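Local coordinates for inositol monophosphatase family protein (Staphylococcus aureus subsp. aureus MSSA476, PDB 4I3Y), which probably hydrolyses inositol monophosphates to inositol and phosphate in a magnesium-dependent reaction that lithium inhibits, at residues L18-I26 against I56-Y67. Residues are numbered along the deposited sequence; the frame is centred on the assembly and turned at random.
Sequences LICSWLKQI and IQQQFQQFLATY
Trp22 reaches from helix 12-35 into helix 51-67 as a knob, its indole lodged among Ile56, Gln59, Phe60 and Phe63. With CG anti to the backbone N (chi1 178°), the indole is directed toward the facing helix; the two segments run roughly antiparallel, their axes 11.8 Å apart at closest approach and at 148°.

Aromatic contacts dominate. Phe60 turns its edge toward the six-membered ring of Trp22 in a T-shaped pair, the planes inclined at 66° and Phe60 CD1 lying 3.8 Å from Trp22 CZ3. Phe63 meets the five-membered ring obliquely, while its CB sits over the same indole face as Phe60 CD1 in a CH-pi contact, 4.2 Å from the ring centroid. Ile26 CD1, from the same helix as Trp22, lies over the opposite indole face, toward its rim. At the far edge of the benzo ring, close to its plane, Trp22 CH2 comes within 3.7 Å of the backbone O of Ile56, an oxygen that also accepts the helical bond from Phe60 N.

Aliphatic side chains extend the packing to both ends. Ile19 CD1 touches the edge of Phe60 and also packs 3.8 Å from Phe63 CE2, and Leu18 CB abuts the edge of Phe63 at CZ (3.9 Å). Beyond it, Leu18 CG packs against Tyr67 CD1. Toward the other end, Ile26 CD1 lies 3.5 Å from Gln59 NE2, a polar tip brought there by a chain extended beyond CG.

Ile19, Ile56 and Phe60 also rest on strands 89-97 and 110-117, joining the helix pair to the large mixed sheet of this alpha/beta fold. No hydrogen bond or salt bridge links the two segments, so between them the pairing probably rests on burial of apolar surface and close packing, centred on the Trp22 indole.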
loop_
_atom_site.group_PDB
_atom_site.type_symbol
_atom_site.label_atom_id
_atom_site.label_comp_id
_atom_site.label_asym_id
_atom_site.label_seq_id
_atom_site.Cartn_x
_atom_site.Cartn_y
_atom_site.Cartn_z
ATOM N N LEU A 18 -9.700 2.019 28.546
ATOM C CA LEU A 18 -8.281 1.700 28.949
ATOM C C LEU A 18 -7.367 1.330 27.746
ATOM O O LEU A 18 -6.210 1.758 27.672
ATOM C CB LEU A 18 -8.205 0.581 29.958
ATOM C CG LEU A 18 -8.102 0.776 31.479
ATOM C CD1 LEU A 18 -8.168 2.230 31.870
ATOM C CD2 LEU A 18 -9.067 -0.140 32.253
ATOM N N ILE A 19 -7.878 0.485 26.858
ATOM C CA ILE A 19 -7.029 -0.018 25.763
ATOM C C ILE A 19 -6.723 1.146 24.802
ATOM O O ILE A 19 -5.537 1.396 24.469
ATOM C CB ILE A 19 -7.717 -1.155 24.989
ATOM C CG1 ILE A 19 -7.935 -2.403 25.857
ATOM C CG2 ILE A 19 -6.849 -1.569 23.805
ATOM C CD1 ILE A 19 -6.624 -3.053 26.249
ATOM N N CYS A 20 -7.775 1.871 24.371
ATOM C CA CYS A 20 -7.557 2.937 23.404
ATOM C C CYS A 20 -6.573 3.896 23.957
ATOM O O CYS A 20 -5.759 4.452 23.236
ATOM C CB CYS A 20 -8.816 3.714 23.048
ATOM S SG CYS A 20 -9.948 2.822 22.033
ATOM N N SER A 21 -6.665 4.146 25.254
ATOM C CA SER A 21 -5.759 5.095 25.913
ATOM C C SER A 21 -4.261 4.595 25.937
ATOM O O SER A 21 -3.290 5.353 25.633
ATOM C CB SER A 21 -6.353 5.407 27.296
ATOM O OG SER A 21 -5.457 6.238 27.969
ATOM N N TRP A 22 -4.071 3.302 26.227
ATOM C CA TRP A 22 -2.726 2.716 26.203
ATOM C C TRP A 22 -2.168 2.751 24.757
ATOM O O TRP A 22 -1.035 3.076 24.571
ATOM C CB TRP A 22 -2.708 1.283 26.759
ATOM C CG TRP A 22 -1.344 0.641 26.697
ATOM C CD1 TRP A 22 -0.360 0.727 27.636
ATOM C CD2 TRP A 22 -0.817 -0.208 25.645
ATOM N NE1 TRP A 22 0.725 -0.020 27.267
ATOM C CE2 TRP A 22 0.496 -0.591 26.045
ATOM C CE3 TRP A 22 -1.314 -0.658 24.407
ATOM C CZ2 TRP A 22 1.323 -1.384 25.260
ATOM C CZ3 TRP A 22 -0.479 -1.455 23.611
ATOM C CH2 TRP A 22 0.835 -1.820 24.060
ATOM N N LEU A 23 -3.010 2.441 23.770
ATOM C CA LEU A 23 -2.622 2.468 22.353
ATOM C C LEU A 23 -2.228 3.847 21.897
ATOM O O LEU A 23 -1.126 4.043 21.372
ATOM C CB LEU A 23 -3.760 1.959 21.503
ATOM C CG LEU A 23 -3.776 0.652 20.726
ATOM C CD1 LEU A 23 -2.689 -0.386 21.049
ATOM C CD2 LEU A 23 -5.163 0.054 20.674
ATOM N N LYS A 24 -3.106 4.827 22.134
ATOM C CA LYS A 24 -2.785 6.196 21.779
ATOM C C LYS A 24 -1.556 6.742 22.500
ATOM O O LYS A 24 -0.812 7.545 21.938
ATOM C CB LYS A 24 -4.007 7.136 21.914
ATOM C CG LYS A 24 -5.143 6.832 20.929
ATOM C CD LYS A 24 -4.765 6.951 19.435
ATOM C CE LYS A 24 -4.108 8.271 18.960
ATOM N NZ LYS A 24 -3.603 8.096 17.526
ATOM N N GLN A 25 -1.272 6.293 23.707
ATOM C CA GLN A 25 -0.029 6.784 24.353
ATOM C C GLN A 25 1.265 6.017 23.947
ATOM O O GLN A 25 2.383 6.374 24.327
ATOM C CB GLN A 25 -0.216 6.779 25.851
ATOM C CG GLN A 25 -0.314 5.399 26.449
ATOM C CD GLN A 25 1.067 4.829 26.735
ATOM O OE1 GLN A 25 1.976 5.583 27.140
ATOM N NE2 GLN A 25 1.254 3.489 26.491
ATOM N N ILE A 26 1.116 4.962 23.152
ATOM C CA ILE A 26 2.263 4.349 22.502
ATOM C C ILE A 26 2.827 5.292 21.342
ATOM O O ILE A 26 3.960 5.159 20.974
ATOM C CB ILE A 26 1.902 2.898 22.034
ATOM C CG1 ILE A 26 3.024 1.900 22.334
ATOM C CG2 ILE A 26 1.515 2.880 20.568
ATOM C CD1 ILE A 26 3.056 1.424 23.765
ATOM N N ILE A 56 6.958 -3.004 22.723
ATOM C CA ILE A 56 5.498 -2.865 22.678
ATOM C C ILE A 56 4.837 -4.058 23.356
ATOM O O ILE A 56 3.910 -3.882 24.163
ATOM C CB ILE A 56 4.998 -2.694 21.249
ATOM C CG1 ILE A 56 5.389 -1.281 20.744
ATOM C CG2 ILE A 56 3.522 -3.014 21.156
ATOM C CD1 ILE A 56 4.901 -0.976 19.343
ATOM N N GLN A 57 5.346 -5.278 23.087
ATOM C CA GLN A 57 4.746 -6.460 23.700
ATOM C C GLN A 57 4.889 -6.444 25.223
ATOM O O GLN A 57 3.967 -6.734 25.981
ATOM C CB GLN A 57 5.376 -7.744 23.185
ATOM C CG GLN A 57 4.595 -8.947 23.709
ATOM C CD GLN A 57 4.951 -10.255 22.985
ATOM O OE1 GLN A 57 5.460 -11.178 23.602
ATOM N NE2 GLN A 57 4.679 -10.334 21.720
ATOM N N GLN A 58 6.079 -6.142 25.660
ATOM C CA GLN A 58 6.326 -6.189 27.065
ATOM C C GLN A 58 5.658 -5.026 27.841
ATOM O O GLN A 58 5.142 -5.230 28.959
ATOM C CB GLN A 58 7.815 -6.354 27.292
ATOM C CG GLN A 58 8.640 -5.144 27.186
ATOM C CD GLN A 58 9.445 -5.049 28.452
ATOM O OE1 GLN A 58 10.682 -5.024 28.432
ATOM N NE2 GLN A 58 8.739 -5.044 29.582
ATOM N N GLN A 59 5.561 -3.857 27.207
ATOM C CA GLN A 59 4.689 -2.850 27.783
ATOM C C GLN A 59 3.254 -3.290 27.908
ATOM O O GLN A 59 2.624 -2.966 28.907
ATOM C CB GLN A 59 4.844 -1.504 27.134
ATOM C CG GLN A 59 6.247 -0.982 27.363
ATOM C CD GLN A 59 6.523 0.295 26.617
ATOM O OE1 GLN A 59 7.686 0.649 26.373
ATOM N NE2 GLN A 59 5.463 1.019 26.270
ATOM N N PHE A 60 2.712 -4.060 26.964
ATOM C CA PHE A 60 1.339 -4.473 27.108
ATOM C C PHE A 60 1.167 -5.528 28.195
ATOM O O PHE A 60 0.120 -5.602 28.881
ATOM C CB PHE A 60 0.756 -5.073 25.846
ATOM C CG PHE A 60 -0.726 -5.264 25.950
ATOM C CD1 PHE A 60 -1.566 -4.144 26.048
ATOM C CD2 PHE A 60 -1.285 -6.548 26.009
ATOM C CE1 PHE A 60 -2.918 -4.317 26.143
ATOM C CE2 PHE A 60 -2.630 -6.715 26.130
ATOM C CZ PHE A 60 -3.472 -5.600 26.216
ATOM N N GLN A 61 2.173 -6.390 28.300
ATOM C CA GLN A 61 2.244 -7.359 29.407
ATOM C C GLN A 61 2.137 -6.662 30.754
ATOM O O GLN A 61 1.327 -7.030 31.614
ATOM C CB GLN A 61 3.600 -8.086 29.350
ATOM C CG GLN A 61 3.421 -9.484 28.842
ATOM C CD GLN A 61 4.713 -10.215 28.564
ATOM O OE1 GLN A 61 4.720 -11.434 28.635
ATOM N NE2 GLN A 61 5.813 -9.486 28.254
ATOM N N GLN A 62 2.965 -5.644 30.907
ATOM C CA GLN A 62 2.995 -4.862 32.107
ATOM C C GLN A 62 1.646 -4.126 32.350
ATOM O O GLN A 62 1.129 -4.177 33.465
ATOM C CB GLN A 62 4.238 -3.989 32.042
ATOM C CG GLN A 62 4.297 -2.815 32.996
ATOM C CD GLN A 62 4.369 -3.239 34.462
ATOM O OE1 GLN A 62 4.511 -4.439 34.808
ATOM N NE2 GLN A 62 4.270 -2.245 35.345
ATOM N N PHE A 63 1.057 -3.495 31.304
ATOM C CA PHE A 63 -0.320 -2.971 31.338
ATOM C C PHE A 63 -1.318 -4.002 31.843
ATOM O O PHE A 63 -2.203 -3.745 32.660
ATOM C CB PHE A 63 -0.803 -2.512 29.916
ATOM C CG PHE A 63 -2.254 -2.156 29.865
ATOM C CD1 PHE A 63 -2.669 -0.869 30.189
ATOM C CD2 PHE A 63 -3.203 -3.117 29.506
ATOM C CE1 PHE A 63 -4.025 -0.537 30.178
ATOM C CE2 PHE A 63 -4.560 -2.817 29.478
ATOM C CZ PHE A 63 -4.969 -1.522 29.830
ATOM N N LEU A 64 -1.220 -5.194 31.330
ATOM C CA LEU A 64 -2.151 -6.204 31.741
ATOM C C LEU A 64 -1.863 -6.639 33.217
ATOM O O LEU A 64 -2.793 -6.883 34.017
ATOM C CB LEU A 64 -1.934 -7.387 30.799
ATOM C CG LEU A 64 -3.063 -8.105 30.100
ATOM C CD1 LEU A 64 -4.194 -7.257 29.519
ATOM C CD2 LEU A 64 -2.499 -9.075 29.067
ATOM N N ALA A 65 -0.598 -6.757 33.596
ATOM C CA ALA A 65 -0.342 -7.192 34.963
ATOM C C ALA A 65 -1.062 -6.220 35.939
ATOM O O ALA A 65 -1.510 -6.550 36.988
ATOM C CB ALA A 65 1.147 -7.245 35.234
ATOM N N THR A 66 -1.241 -5.016 35.498
ATOM C CA THR A 66 -1.475 -3.914 36.366
ATOM C C THR A 66 -2.940 -3.489 36.298
ATOM O O THR A 66 -3.397 -2.773 37.170
ATOM C CB THR A 66 -0.367 -2.957 35.903
ATOM O OG1 THR A 66 0.639 -2.914 36.908
ATOM C CG2 THR A 66 -0.781 -1.653 35.450
ATOM N N TYR A 67 -3.710 -3.979 35.317
ATOM C CA TYR A 67 -5.138 -3.624 35.216
ATOM C C TYR A 67 -6.080 -4.764 35.231
ATOM O O TYR A 67 -7.249 -4.569 35.551
ATOM C CB TYR A 67 -5.461 -2.902 33.904
ATOM C CG TYR A 67 -4.690 -1.690 33.813
ATOM C CD1 TYR A 67 -5.285 -0.470 33.981
ATOM C CD2 TYR A 67 -3.360 -1.748 33.644
ATOM C CE1 TYR A 67 -4.550 0.628 33.945
ATOM C CE2 TYR A 67 -2.626 -0.651 33.611
ATOM C CZ TYR A 67 -3.247 0.519 33.787
ATOM O OH TYR A 67 -2.517 1.646 33.769
#